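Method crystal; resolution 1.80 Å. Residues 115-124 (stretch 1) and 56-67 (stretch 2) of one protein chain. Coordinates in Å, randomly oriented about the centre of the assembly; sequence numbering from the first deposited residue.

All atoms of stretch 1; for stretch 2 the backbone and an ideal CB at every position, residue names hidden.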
# COMPACT_ATOMS: atom_id res chain seq x y z
N ASP A 115 1.60 -1.85 12.36
CA ASP A 115 0.79 -1.79 13.58
C ASP A 115 0.93 -0.45 14.30
O ASP A 115 -0.06 0.24 14.56
CB ASP A 115 1.19 -2.96 14.49
CG ASP A 115 0.24 -3.16 15.64
OD1 ASP A 115 -0.95 -3.47 15.40
OD2 ASP A 115 0.69 -3.03 16.79
N TYR A 116 2.17 -0.04 14.60
CA TYR A 116 2.35 1.23 15.29
C TYR A 116 1.84 2.40 14.45
O TYR A 116 1.13 3.28 14.97
CB TYR A 116 3.81 1.44 15.68
CG TYR A 116 4.23 0.65 16.91
CD1 TYR A 116 3.51 -0.47 17.32
CD2 TYR A 116 5.35 1.00 17.63
CE1 TYR A 116 3.89 -1.21 18.44
CE2 TYR A 116 5.74 0.29 18.75
CZ TYR A 116 5.01 -0.81 19.15
OH TYR A 116 5.41 -1.52 20.25
N ASP A 117 2.13 2.39 13.14
CA ASP A 117 1.68 3.50 12.32
C ASP A 117 0.16 3.64 12.40
O ASP A 117 -0.36 4.75 12.55
CB ASP A 117 2.12 3.30 10.87
CG ASP A 117 3.52 3.84 10.59
OD1 ASP A 117 3.84 4.93 11.08
OD2 ASP A 117 4.30 3.16 9.88
N LEU A 118 -0.56 2.51 12.39
CA LEU A 118 -2.02 2.59 12.39
C LEU A 118 -2.55 2.97 13.77
O LEU A 118 -3.55 3.70 13.85
CB LEU A 118 -2.63 1.27 11.90
CG LEU A 118 -2.39 0.97 10.41
CD1 LEU A 118 -2.97 -0.38 10.00
CD2 LEU A 118 -2.96 2.08 9.50
N ARG A 119 -1.89 2.53 14.85
CA ARG A 119 -2.25 3.04 16.17
C ARG A 119 -2.18 4.55 16.17
O ARG A 119 -3.09 5.24 16.67
CB ARG A 119 -1.33 2.48 17.26
CG ARG A 119 -1.50 1.02 17.57
CD ARG A 119 -0.38 0.58 18.48
NE ARG A 119 -0.20 -0.87 18.49
CZ ARG A 119 -0.19 -1.61 19.59
NH1 ARG A 119 -0.37 -1.06 20.79
NH2 ARG A 119 0.01 -2.91 19.49
N ILE A 120 -1.12 5.10 15.57
CA ILE A 120 -0.97 6.54 15.54
C ILE A 120 -2.07 7.16 14.69
O ILE A 120 -2.77 8.08 15.13
CB ILE A 120 0.44 6.89 15.03
CG1 ILE A 120 1.46 6.41 16.07
CG2 ILE A 120 0.56 8.38 14.74
CD1 ILE A 120 2.85 6.29 15.57
N ILE A 121 -2.32 6.57 13.51
CA ILE A 121 -3.20 7.21 12.54
C ILE A 121 -4.62 7.21 13.04
O ILE A 121 -5.34 8.21 12.92
CB ILE A 121 -3.08 6.52 11.16
CG1 ILE A 121 -1.81 7.00 10.43
CG2 ILE A 121 -4.34 6.79 10.32
CD1 ILE A 121 -1.47 6.20 9.19
N CYS A 122 -5.05 6.10 13.66
CA CYS A 122 -6.42 6.03 14.14
C CYS A 122 -6.68 7.11 15.18
O CYS A 122 -7.76 7.71 15.19
CB CYS A 122 -6.73 4.62 14.67
SG CYS A 122 -6.53 4.30 16.44
N ASP A 123 -5.67 7.44 16.00
CA ASP A 123 -5.85 8.52 16.96
C ASP A 123 -5.76 9.88 16.28
O ASP A 123 -6.55 10.79 16.57
CB ASP A 123 -4.81 8.38 18.07
CG ASP A 123 -4.77 9.56 19.02
OD1 ASP A 123 -5.76 9.76 19.75
OD2 ASP A 123 -3.74 10.27 19.04
N LYS A 124 -4.83 10.03 15.32
CA LYS A 124 -4.61 11.34 14.72
C LYS A 124 -5.79 11.75 13.86
O LYS A 124 -6.21 12.90 13.89
CB LYS A 124 -3.32 11.33 13.89
CG LYS A 124 -3.15 12.54 12.99
CD LYS A 124 -1.92 13.34 13.37
CE LYS A 124 -1.90 14.70 12.66
NZ LYS A 124 -2.10 15.82 13.63
N UNK A 56 7.90 6.36 21.06
CA UNK A 56 7.56 7.61 21.76
C UNK A 56 6.45 8.41 21.12
O UNK A 56 5.95 9.34 21.76
CB UNK A 56 8.80 8.50 21.86
N UNK A 57 6.06 8.12 19.88
CA UNK A 57 4.97 8.80 19.21
C UNK A 57 3.64 8.07 19.36
O UNK A 57 2.62 8.59 18.89
CB UNK A 57 5.30 8.97 17.73
N UNK A 58 3.61 6.90 19.99
CA UNK A 58 2.35 6.20 20.15
C UNK A 58 1.41 7.03 21.03
O UNK A 58 1.86 7.68 21.98
CB UNK A 58 2.58 4.81 20.75
N UNK A 59 0.11 7.04 20.74
CA UNK A 59 -0.83 7.69 21.66
C UNK A 59 -0.89 6.95 22.99
O UNK A 59 -0.59 5.76 23.09
CB UNK A 59 -2.23 7.76 21.04
N UNK A 60 -1.30 7.70 24.01
CA UNK A 60 -1.65 7.10 25.30
C UNK A 60 -2.61 5.94 25.09
O UNK A 60 -3.43 5.95 24.17
CB UNK A 60 -2.27 8.14 26.24
N UNK A 61 -2.49 4.93 25.95
CA UNK A 61 -3.28 3.72 25.78
C UNK A 61 -4.76 3.97 25.99
O UNK A 61 -5.58 3.16 25.54
CB UNK A 61 -2.80 2.64 26.75
N UNK A 62 -5.14 5.06 26.66
CA UNK A 62 -6.55 5.39 26.82
C UNK A 62 -7.19 5.89 25.53
O UNK A 62 -8.42 5.96 25.45
CB UNK A 62 -6.71 6.45 27.92
N UNK A 63 -6.39 6.25 24.53
CA UNK A 63 -6.91 6.97 23.37
C UNK A 63 -7.26 6.05 22.20
O UNK A 63 -7.80 6.52 21.20
CB UNK A 63 -5.89 8.01 22.91
N UNK A 64 -6.97 4.76 22.31
CA UNK A 64 -7.35 3.82 21.26
C UNK A 64 -7.42 2.43 21.87
O UNK A 64 -6.83 2.16 22.91
CB UNK A 64 -6.36 3.86 20.09
N UNK A 65 -8.12 1.54 21.18
CA UNK A 65 -8.10 0.13 21.55
C UNK A 65 -7.97 -0.69 20.28
O UNK A 65 -8.25 -0.22 19.17
CB UNK A 65 -9.35 -0.26 22.33
N UNK A 66 -7.50 -1.92 20.47
CA UNK A 66 -7.30 -2.87 19.39
C UNK A 66 -8.32 -3.98 19.52
O UNK A 66 -8.62 -4.42 20.63
CB UNK A 66 -5.88 -3.43 19.40
N UNK A 67 -8.82 -4.47 18.39
CA UNK A 67 -9.69 -5.64 18.38
C UNK A 67 -9.24 -6.58 17.27
O UNK A 67 -9.13 -6.17 16.12
CB UNK A 67 -11.15 -5.24 18.19

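Position 56 has nothing of the helix within 5.5 Å of its ideal CB, so the contact sets no demand; phi of -69° permits proline, and the residue is Pro-56. At 57 the ideal CB lies 4.2 Å from Ile-120 CD1. A small residue, polar or not, would serve, and Ser-57 sits there.

At 58 CA-to-CB runs sideways, and the ideal CB of 58 is 5.1 Å from Ile-120 CG1, too far for a short side chain to do much. The ring of Tyr-116 and the aliphatic parts of Arg-119 and Ile-120 offer an apolar surface, so leucine, methionine or isoleucine would suit. It is Leu-58, chi1 m and chi2 t, which brings CD2 to 3.7 Å from Tyr-116 CG and 4.2 Å from Ile-120 CG1, while CD1 lies over the Tyr-116 ring in a CH-pi contact.

Position 59 points toward the helix, its ideal CB 3.5 Å from Asp-123 OD2, which leaves little room for bulk. Phi of -66° and psi of 157° admit proline, though alanine or serine would also fit. Pro-59 packs its ring on the helix, CG 3.6 Å from Arg-119 O and CD 4.1 Å from Ile-120 CG1.

Positions 60, 61 and 62 have ideal CBs beyond 5.5 Å of the helix, and polar residues are natural choices for such a turn. They are Ser-60, Glu-61 and Asp-62.

At 63 the ideal CB is 3.6 Å from Asp-123 OD1, a carboxylate inviting lysine, arginine or a neutral donor. Arg-63 turns back along its chi3 p bend, and its NE donates to Asp-123 OD1 at 2.9 Å, a salt bridge at the guanidinium edge. Water 1 joins Arg-63 O to the same OD1, and water 2 joins Arg-63 NH2 to Asp-123 O.

Position 64 points toward the helix; its ideal CB is 3.7 Å from Cys-122 SG, with the Arg-119 guanidinium farther along. Apolar or aromatic residues could fill the near part, but spanning the gap takes a long, flat side chain with a terminal hydroxyl, tyrosine above all. Tyr-64 takes chi1 p, lays one ring face against Arg-119 CB, and accepts from Arg-119 NH1 at its OH, 2.9 Å away.

Position 65 points away and tolerates many residues; it is Arg-65. Position 66 points toward the helix from a distance, so a long apolar side chain suits. Leu-66 places CD1 over a guanidinium face, 3.5 Å from Arg-119 NH2, while the same guanidinium is held by Tyr-64 OH at NH1 and by Asp-115 OD2 at NE and NH2. Position 67 is out of reach, so many residues would do; it is Glu-67, whose OE1 accepts a weak hydrogen bond, part of a salt bridge, from Arg-65 NH1 at 3.3 Å.

Stretch 2 56-67: PSLPSEDRYRLE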
# COMPACT_ATOMS: atom_id res chain seq x y z
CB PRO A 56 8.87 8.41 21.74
CG PRO A 56 9.93 7.49 21.28
CD PRO A 56 9.28 6.39 20.53
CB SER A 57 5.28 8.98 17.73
OG SER A 57 6.50 9.68 17.56
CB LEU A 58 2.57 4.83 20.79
CG LEU A 58 3.20 3.68 20.00
CD1 LEU A 58 3.28 2.44 20.88
CD2 LEU A 58 2.44 3.36 18.73
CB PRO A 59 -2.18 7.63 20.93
CG PRO A 59 -2.02 6.68 19.78
CD PRO A 59 -0.56 6.39 19.59
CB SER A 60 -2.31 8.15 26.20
OG SER A 60 -1.62 9.38 26.15
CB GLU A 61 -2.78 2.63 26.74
CG GLU A 61 -1.38 2.13 26.40
CD GLU A 61 -0.87 1.08 27.38
OE1 GLU A 61 -1.46 0.94 28.47
OE2 GLU A 61 0.15 0.42 27.04
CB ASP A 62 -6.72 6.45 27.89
CG ASP A 62 -5.89 7.68 27.62
OD1 ASP A 62 -4.66 7.59 27.79
OD2 ASP A 62 -6.45 8.72 27.20
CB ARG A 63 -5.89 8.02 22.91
CG ARG A 63 -5.70 9.15 23.93
CD ARG A 63 -4.83 10.26 23.37
NE ARG A 63 -5.52 11.04 22.35
CZ ARG A 63 -6.30 12.09 22.60
NH1 ARG A 63 -6.50 12.49 23.84
NH2 ARG A 63 -6.89 12.72 21.60
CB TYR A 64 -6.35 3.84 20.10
CG TYR A 64 -5.03 3.24 20.48
CD1 TYR A 64 -4.06 3.99 21.14
CD2 TYR A 64 -4.74 1.89 20.23
CE1 TYR A 64 -2.85 3.44 21.51
CE2 TYR A 64 -3.53 1.33 20.60
CZ TYR A 64 -2.60 2.11 21.23
OH TYR A 64 -1.39 1.57 21.62
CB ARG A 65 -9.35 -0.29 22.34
CG ARG A 65 -10.65 -0.12 21.58
CD ARG A 65 -11.87 -0.38 22.46
NE ARG A 65 -13.10 -0.27 21.68
CZ ARG A 65 -13.68 -1.30 21.07
NH1 ARG A 65 -13.12 -2.51 21.15
NH2 ARG A 65 -14.80 -1.12 20.37
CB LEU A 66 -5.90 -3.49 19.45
CG LEU A 66 -4.76 -2.50 19.54
CD1 LEU A 66 -3.44 -3.24 19.70
CD2 LEU A 66 -4.76 -1.60 18.33
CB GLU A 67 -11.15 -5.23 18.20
CG GLU A 67 -12.12 -6.38 18.31
CD GLU A 67 -12.80 -6.47 19.67
OE1 GLU A 67 -13.64 -5.60 19.98
OE2 GLU A 67 -12.48 -7.42 20.42
O HOH W 1 -8.08 8.77 20.07
O HOH W 2 -6.54 12.87 18.84
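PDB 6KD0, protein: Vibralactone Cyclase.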